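Local coordinates for protein ADP-ribosylation factor guanine nucleotide-exchange factor SEC7 (Saccharomyces cerevisiae, PDB 4OIY) that activates the small GTPase ARF1 at the trans-Golgi network by guanine nucleotide exchange through its catalytic Sec7 domain, and so supports vesicle budding, at residues A[16-20]-A[53-59]; A[45-49]-A[76-81]. All coordinates share one frame; numbering follows the deposited sequence.

Overall arrangement
Both contacts lie in the N-terminal part of this all-helical Sec7 domain, with centres about 15 Å apart. Contact 1 joins helix 11-21 to the turn and first residues of helix 56-64; contact 2 joins helix 41-50 to the end of helix 68-79 and the residues after it. Along the chain the segments alternate, 16-20, 45-49, 53-59, 76-81, so the two closures interlock rather than nest. Helix 41-50 ties them together: Leu-48 and Trp-47 from contact 2 pack on Phe-19 and Leu-54 from contact 1. The apolar sides of both contacts therefore meet at helix 41-50, joining the early helices of the exchange-factor domain into one continuous core.

Contact 1. Residues A[16-20]-A[53-59]; sequences IAIFN and GLDMAAV
With CG anti to the backbone N (chi1 178°), the ring of Phe-19 is sent from helix 11-21 toward Leu-54 and Val-59, while Asn-20, its CG anti to the carbonyl carbon instead, turns its amide to the backbone at Gly-53 and Asp-55. Asn-20 uses both ends of that amide. Asn-20 OD1 accepts from Asp-55 N at 2.8 Å, a nearly straight bond whose donor stands above the carbonyl plane, and Asn-20 ND2 gives a weak, longer bond to Gly-53 O at 3.4 Å. One firm bond and one weak one to the same short piece of backbone probably decide which way round the amide sits.

Next to this polar pair the contact is apolar. Leu-54 CD2 lies 3.8 Å from Ile-16 CG2, the two side chains crossing at about a right angle, and the same methyl is 4.0 Å from Phe-19 CD1. Further along the ring, Phe-19 CE1 meets Val-59 CG2 at 3.7 Å and, more distantly, the methyl of Ala-58. Ala-26 of helix 23-32 also touches Phe-19, so the ring is packed between helices of the Sec7 domain.

Asp-55 is the N-cap of helix 56-64. Asp-55 OD1 accepts from Ala-58 N at 3.0 Å through the anti lone pair, with a weak second bond from Ala-57 N. The carboxylate thus serves its own helix while the backbone N of the same residue is held by Asn-20. In chemical terms, a side-chain amide from one helix binds the peptide groups leading into another, and the capping carboxylate probably offsets the positive end of that helix's dipole.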
ATOM      1  N   ILE A  16      -0.626   8.042 -20.015  1.00 12.05           N
ATOM      2  CA  ILE A  16       0.190   7.653 -18.863  1.00 11.56           C
ATOM      3  C   ILE A  16       1.204   8.758 -18.554  1.00 11.45           C
ATOM      4  O   ILE A  16       1.452   9.077 -17.389  1.00 10.76           O
ATOM      5  CB  ILE A  16       0.880   6.291 -19.110  1.00 11.59           C
ATOM      6  CG1 ILE A  16      -0.173   5.178 -19.047  1.00 11.56           C
ATOM      7  CG2 ILE A  16       2.000   6.038 -18.102  1.00 11.72           C
ATOM      8  CD1 ILE A  16       0.312   3.825 -19.518  1.00 11.91           C
ATOM      9  N   ALA A  17       1.771   9.357 -19.592  1.00 11.27           N
ATOM     10  CA  ALA A  17       2.688  10.481 -19.398  1.00 11.36           C
ATOM     11  C   ALA A  17       1.979  11.662 -18.738  1.00 11.57           C
ATOM     12  O   ALA A  17       2.538  12.299 -17.835  1.00 11.51           O
ATOM     13  CB  ALA A  17       3.312  10.902 -20.723  1.00 11.56           C
ATOM     14  N   ILE A  18       0.752  11.942 -19.169  1.00 11.43           N
ATOM     15  CA  ILE A  18      -0.040  13.015 -18.559  1.00 11.63           C
ATOM     16  C   ILE A  18      -0.285  12.679 -17.090  1.00 11.19           C
ATOM     17  O   ILE A  18      -0.130  13.538 -16.223  1.00 10.98           O
ATOM     18  CB  ILE A  18      -1.378  13.239 -19.299  1.00 12.31           C
ATOM     19  CG1 ILE A  18      -1.120  13.740 -20.722  1.00 13.08           C
ATOM     20  CG2 ILE A  18      -2.252  14.242 -18.554  1.00 12.44           C
ATOM     21  CD1 ILE A  18      -2.334  13.664 -21.618  1.00 13.58           C
ATOM     22  N   PHE A  19      -0.634  11.428 -16.808  1.00 10.60           N
ATOM     23  CA  PHE A  19      -0.889  11.014 -15.421  1.00 10.32           C
ATOM     24  C   PHE A  19       0.344  11.205 -14.554  1.00 10.12           C
ATOM     25  O   PHE A  19       0.258  11.708 -13.441  1.00 10.25           O
ATOM     26  CB  PHE A  19      -1.334   9.551 -15.339  1.00 10.34           C
ATOM     27  CG  PHE A  19      -1.555   9.077 -13.928  1.00 10.26           C
ATOM     28  CD1 PHE A  19      -0.518   8.538 -13.179  1.00 10.37           C
ATOM     29  CD2 PHE A  19      -2.795   9.216 -13.337  1.00 10.35           C
ATOM     30  CE1 PHE A  19      -0.729   8.131 -11.871  1.00 10.53           C
ATOM     31  CE2 PHE A  19      -3.013   8.808 -12.034  1.00 10.50           C
ATOM     32  CZ  PHE A  19      -1.979   8.268 -11.297  1.00 10.63           C
ATOM     33  N   ASN A  20       1.494  10.773 -15.050  1.00 10.01           N
ATOM     34  CA  ASN A  20       2.715  10.830 -14.260  1.00 10.40           C
ATOM     35  C   ASN A  20       3.147  12.267 -13.993  1.00 11.21           C
ATOM     36  O   ASN A  20       3.808  12.536 -12.994  1.00 11.76           O
ATOM     37  CB  ASN A  20       3.841  10.037 -14.930  1.00 10.23           C
ATOM     38  CG  ASN A  20       3.639   8.534 -14.841  1.00 10.04           C
ATOM     39  OD1 ASN A  20       2.956   8.031 -13.952  1.00 10.13           O
ATOM     40  ND2 ASN A  20       4.247   7.804 -15.767  1.00  9.94           N
ATOM     41  N   GLY A  53       3.214   0.947 -16.180  1.00 13.96           N
ATOM     42  CA  GLY A  53       3.949   2.144 -16.554  1.00 13.48           C
ATOM     43  C   GLY A  53       3.621   3.383 -15.750  1.00 12.57           C
ATOM     44  O   GLY A  53       4.161   4.450 -16.030  1.00 12.92           O
ATOM     45  N   LEU A  54       2.733   3.259 -14.760  1.00 12.18           N
ATOM     46  CA  LEU A  54       2.440   4.387 -13.887  1.00 11.93           C
ATOM     47  C   LEU A  54       3.570   4.537 -12.883  1.00 11.90           C
ATOM     48  O   LEU A  54       4.106   3.543 -12.386  1.00 12.26           O
ATOM     49  CB  LEU A  54       1.102   4.215 -13.167  1.00 11.97           C
ATOM     50  CG  LEU A  54      -0.135   4.018 -14.046  1.00 12.28           C
ATOM     51  CD1 LEU A  54      -1.397   4.013 -13.200  1.00 12.29           C
ATOM     52  CD2 LEU A  54      -0.246   5.068 -15.135  1.00 12.38           C
ATOM     53  N   ASP A  55       3.946   5.781 -12.613  1.00 11.80           N
ATOM     54  CA  ASP A  55       4.988   6.064 -11.641  1.00 11.97           C
ATOM     55  C   ASP A  55       4.421   5.808 -10.244  1.00 11.87           C
ATOM     56  O   ASP A  55       3.410   6.383  -9.870  1.00 10.98           O
ATOM     57  CB  ASP A  55       5.460   7.503 -11.794  1.00 12.72           C
ATOM     58  CG  ASP A  55       6.605   7.828 -10.892  1.00 13.60           C
ATOM     59  OD1 ASP A  55       6.342   8.095  -9.708  1.00 14.25           O
ATOM     60  OD2 ASP A  55       7.764   7.825 -11.365  1.00 15.17           O
ATOM     61  N   MET A  56       5.068   4.932  -9.480  1.00 12.22           N
ATOM     62  CA  MET A  56       4.527   4.539  -8.182  1.00 12.77           C
ATOM     63  C   MET A  56       4.464   5.685  -7.195  1.00 11.27           C
ATOM     64  O   MET A  56       3.601   5.694  -6.323  1.00 10.08           O
ATOM     65  CB  MET A  56       5.328   3.388  -7.601  1.00 15.50           C
ATOM     66  CG  MET A  56       5.104   2.117  -8.390  1.00 17.41           C
ATOM     67  SD  MET A  56       5.388   0.690  -7.363  1.00 22.97           S
ATOM     68  CE  MET A  56       7.161   0.780  -7.235  1.00 21.79           C
ATOM     69  N   ALA A  57       5.376   6.640  -7.326  1.00 10.42           N
ATOM     70  CA  ALA A  57       5.341   7.820  -6.473  1.00  9.87           C
ATOM     71  C   ALA A  57       4.196   8.744  -6.863  1.00  9.38           C
ATOM     72  O   ALA A  57       3.526   9.299  -5.997  1.00  9.17           O
ATOM     73  CB  ALA A  57       6.665   8.561  -6.510  1.00  9.90           C
ATOM     74  N   ALA A  58       3.954   8.896  -8.164  1.00  8.87           N
ATOM     75  CA  ALA A  58       2.819   9.683  -8.613  1.00  8.70           C
ATOM     76  C   ALA A  58       1.509   9.044  -8.144  1.00  8.45           C
ATOM     77  O   ALA A  58       0.606   9.741  -7.679  1.00  8.51           O
ATOM     78  CB  ALA A  58       2.835   9.834 -10.130  1.00  8.65           C
ATOM     79  N   VAL A  59       1.410   7.720  -8.238  1.00  8.33           N
ATOM     80  CA  VAL A  59       0.209   7.011  -7.783  1.00  8.47           C
ATOM     81  C   VAL A  59       0.020   7.205  -6.277  1.00  8.53           C
ATOM     82  O   VAL A  59      -1.076   7.515  -5.820  1.00  8.53           O
ATOM     83  CB  VAL A  59       0.269   5.502  -8.142  1.00  8.37           C
ATOM     84  CG1 VAL A  59      -0.875   4.737  -7.484  1.00  8.51           C
ATOM     85  CG2 VAL A  59       0.243   5.307  -9.653  1.00  8.38           C
TER

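Contact 2. Residues A[45-49]-A[76-81]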
ATOM      1  N   ALA A  45      -9.615   3.512  -9.421  1.00 11.01           N
ATOM      2  CA  ALA A  45      -8.802   2.528  -8.691  1.00 11.19           C
ATOM      3  C   ALA A  45      -8.420   1.332  -9.566  1.00 11.27           C
ATOM      4  O   ALA A  45      -7.271   0.895  -9.570  1.00 10.90           O
ATOM      5  CB  ALA A  45      -9.536   2.052  -7.445  1.00 11.38           C
ATOM      6  N   LYS A  46      -9.384   0.802 -10.315  1.00 11.76           N
ATOM      7  CA  LYS A  46      -9.108  -0.338 -11.178  1.00 12.49           C
ATOM      8  C   LYS A  46      -8.080   0.016 -12.256  1.00 12.24           C
ATOM      9  O   LYS A  46      -7.166  -0.768 -12.533  1.00 12.87           O
ATOM     10  CB  LYS A  46     -10.402  -0.851 -11.809  1.00 13.27           C
ATOM     11  CG  LYS A  46     -11.276  -1.631 -10.842  1.00 14.18           C
ATOM     12  CD  LYS A  46     -12.543  -2.127 -11.532  1.00 15.07           C
ATOM     13  CE  LYS A  46     -13.439  -2.919 -10.594  1.00 16.22           C
ATOM     14  NZ  LYS A  46     -12.922  -4.292 -10.366  1.00 17.16           N
ATOM     15  N   TRP A  47      -8.215   1.203 -12.844  1.00 12.15           N
ATOM     16  CA  TRP A  47      -7.262   1.662 -13.858  1.00 12.15           C
ATOM     17  C   TRP A  47      -5.841   1.795 -13.285  1.00 12.03           C
ATOM     18  O   TRP A  47      -4.866   1.387 -13.922  1.00 12.15           O
ATOM     19  CB  TRP A  47      -7.727   2.978 -14.497  1.00 12.25           C
ATOM     20  CG  TRP A  47      -6.857   3.410 -15.658  1.00 12.34           C
ATOM     21  CD1 TRP A  47      -6.944   2.991 -16.960  1.00 12.40           C
ATOM     22  CD2 TRP A  47      -5.768   4.336 -15.611  1.00 11.91           C
ATOM     23  NE1 TRP A  47      -5.980   3.606 -17.722  1.00 12.51           N
ATOM     24  CE2 TRP A  47      -5.234   4.426 -16.917  1.00 12.28           C
ATOM     25  CE3 TRP A  47      -5.186   5.094 -14.589  1.00 11.85           C
ATOM     26  CZ2 TRP A  47      -4.154   5.251 -17.225  1.00 11.89           C
ATOM     27  CZ3 TRP A  47      -4.111   5.918 -14.904  1.00 11.61           C
ATOM     28  CH2 TRP A  47      -3.608   5.986 -16.204  1.00 11.86           C
ATOM     29  N   LEU A  48      -5.720   2.338 -12.077  1.00 11.93           N
ATOM     30  CA  LEU A  48      -4.414   2.430 -11.415  1.00 12.59           C
ATOM     31  C   LEU A  48      -3.752   1.057 -11.284  1.00 13.51           C
ATOM     32  O   LEU A  48      -2.555   0.913 -11.550  1.00 13.85           O
ATOM     33  CB  LEU A  48      -4.545   3.097 -10.037  1.00 12.23           C
ATOM     34  CG  LEU A  48      -5.000   4.565 -10.029  1.00 11.99           C
ATOM     35  CD1 LEU A  48      -5.179   5.082  -8.610  1.00 11.85           C
ATOM     36  CD2 LEU A  48      -4.042   5.453 -10.806  1.00 12.12           C
ATOM     37  N   LEU A  49      -4.532   0.046 -10.906  1.00 14.22           N
ATOM     38  CA  LEU A  49      -3.989  -1.295 -10.658  1.00 15.29           C
ATOM     39  C   LEU A  49      -3.752  -2.123 -11.918  1.00 16.79           C
ATOM     40  O   LEU A  49      -2.876  -2.995 -11.938  1.00 17.49           O
ATOM     41  CB  LEU A  49      -4.905  -2.063  -9.706  1.00 15.16           C
ATOM     42  CG  LEU A  49      -4.810  -1.581  -8.255  1.00 14.96           C
ATOM     43  CD1 LEU A  49      -5.992  -2.070  -7.433  1.00 15.19           C
ATOM     44  CD2 LEU A  49      -3.500  -2.027  -7.617  1.00 14.99           C
ATOM     45  N   ALA A  76     -11.190   2.637  -2.488  1.00 10.74           N
ATOM     46  CA  ALA A  76     -11.507   1.712  -3.583  1.00 10.44           C
ATOM     47  C   ALA A  76     -10.273   0.925  -4.025  1.00 10.46           C
ATOM     48  O   ALA A  76     -10.363  -0.244  -4.350  1.00 10.69           O
ATOM     49  CB  ALA A  76     -12.090   2.459  -4.771  1.00 10.48           C
ATOM     50  N   PHE A  77      -9.124   1.578  -4.039  1.00 10.12           N
ATOM     51  CA  PHE A  77      -7.867   0.941  -4.428  1.00  9.87           C
ATOM     52  C   PHE A  77      -7.570  -0.230  -3.484  1.00 10.10           C
ATOM     53  O   PHE A  77      -7.314  -1.345  -3.935  1.00 10.33           O
ATOM     54  CB  PHE A  77      -6.772   2.017  -4.396  1.00  9.67           C
ATOM     55  CG  PHE A  77      -5.393   1.555  -4.778  1.00  9.61           C
ATOM     56  CD1 PHE A  77      -4.979   1.591  -6.102  1.00  9.77           C
ATOM     57  CD2 PHE A  77      -4.483   1.180  -3.802  1.00  9.65           C
ATOM     58  CE1 PHE A  77      -3.695   1.219  -6.453  1.00  9.79           C
ATOM     59  CE2 PHE A  77      -3.198   0.790  -4.147  1.00  9.67           C
ATOM     60  CZ  PHE A  77      -2.804   0.825  -5.474  1.00  9.65           C
ATOM     61  N   VAL A  78      -7.638   0.023  -2.179  1.00 10.25           N
ATOM     62  CA  VAL A  78      -7.421  -1.033  -1.184  1.00 10.44           C
ATOM     63  C   VAL A  78      -8.478  -2.130  -1.338  1.00 11.40           C
ATOM     64  O   VAL A  78      -8.162  -3.305  -1.211  1.00 11.16           O
ATOM     65  CB  VAL A  78      -7.407  -0.498   0.268  1.00 10.31           C
ATOM     66  CG1 VAL A  78      -7.081  -1.618   1.248  1.00 10.36           C
ATOM     67  CG2 VAL A  78      -6.387   0.625   0.417  1.00 10.23           C
ATOM     68  N   ASP A  79      -9.713  -1.741  -1.644  1.00 12.67           N
ATOM     69  CA  ASP A  79     -10.808  -2.711  -1.799  1.00 14.13           C
ATOM     70  C   ASP A  79     -10.598  -3.695  -2.945  1.00 14.02           C
ATOM     71  O   ASP A  79     -11.221  -4.758  -2.949  1.00 14.82           O
ATOM     72  CB  ASP A  79     -12.155  -2.008  -2.017  1.00 15.60           C
ATOM     73  CG  ASP A  79     -12.756  -1.459  -0.744  1.00 17.01           C
ATOM     74  OD1 ASP A  79     -12.275  -1.774   0.366  1.00 18.34           O
ATOM     75  OD2 ASP A  79     -13.752  -0.705  -0.868  1.00 19.33           O
ATOM     76  N   GLU A  80      -9.759  -3.344  -3.921  1.00 13.67           N
ATOM     77  CA  GLU A  80      -9.456  -4.236  -5.048  1.00 13.89           C
ATOM     78  C   GLU A  80      -8.514  -5.383  -4.688  1.00 13.69           C
ATOM     79  O   GLU A  80      -8.418  -6.362  -5.425  1.00 14.11           O
ATOM     80  CB  GLU A  80      -8.878  -3.437  -6.217  1.00 14.68           C
ATOM     81  CG  GLU A  80      -9.888  -2.498  -6.842  1.00 15.40           C
ATOM     82  CD  GLU A  80     -11.030  -3.253  -7.491  1.00 16.47           C
ATOM     83  OE1 GLU A  80     -10.750  -4.139  -8.319  1.00 17.72           O
ATOM     84  OE2 GLU A  80     -12.197  -2.964  -7.162  1.00 17.83           O
ATOM     85  N   PHE A  81      -7.828  -5.275  -3.558  1.00 12.77           N
ATOM     86  CA  PHE A  81      -6.893  -6.310  -3.139  1.00 12.59           C
ATOM     87  C   PHE A  81      -7.632  -7.479  -2.512  1.00 12.93           C
ATOM     88  O   PHE A  81      -8.613  -7.290  -1.776  1.00 13.26           O
ATOM     89  CB  PHE A  81      -5.877  -5.764  -2.133  1.00 11.98           C
ATOM     90  CG  PHE A  81      -4.821  -4.906  -2.754  1.00 11.56           C
ATOM     91  CD1 PHE A  81      -5.114  -3.606  -3.122  1.00 11.15           C
ATOM     92  CD2 PHE A  81      -3.541  -5.398  -2.979  1.00 11.25           C
ATOM     93  CE1 PHE A  81      -4.155  -2.806  -3.703  1.00 11.23           C
ATOM     94  CE2 PHE A  81      -2.579  -4.607  -3.574  1.00 11.16           C
ATOM     95  CZ  PHE A  81      -2.887  -3.302  -3.926  1.00 10.97           C
TER
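Ala-45 sets its methyl against the backbone of helix 68-79, Ala-45 CB only 3.5 Å from Phe-77 N and 3.7 Å from Ala-76 CB. Small side chains on both helices let the backbones draw close, with the CA atoms of Ala-45 and Phe-77 4.6 Å apart. Beside them Leu-49 brings its branched end to the Phe-77 ring, Leu-49 CD2 lying 3.5 Å from Phe-77 CE1, while Leu-48 CB meets the ring at its edge. The other Leu-49 methyl, CD1, packs 3.4 Å from Glu-80 CB, and CD2 also reaches Phe-81, whose backbone O is bonded to Arg-118 NH2 of helix 105-122. This is helix-to-helix packing within the all-alpha Sec7 domain, and Leu-63 of helix 56-64 adds to it by touching both Leu-48 and Phe-77. The outer side is looser and polar. Lys-46, exposed, bends at its last torsion (chi4 -77°) and makes a salt bridge from NZ to Glu-80 OE1 at 3.0 Å, meeting the syn side of that oxygen 30° out of the carboxylate plane. An alanine in place of Glu-80 would keep the CB that packs on Leu-49 but is likely to leave the Lys-46 ammonium without this mate and its chain freer to swing.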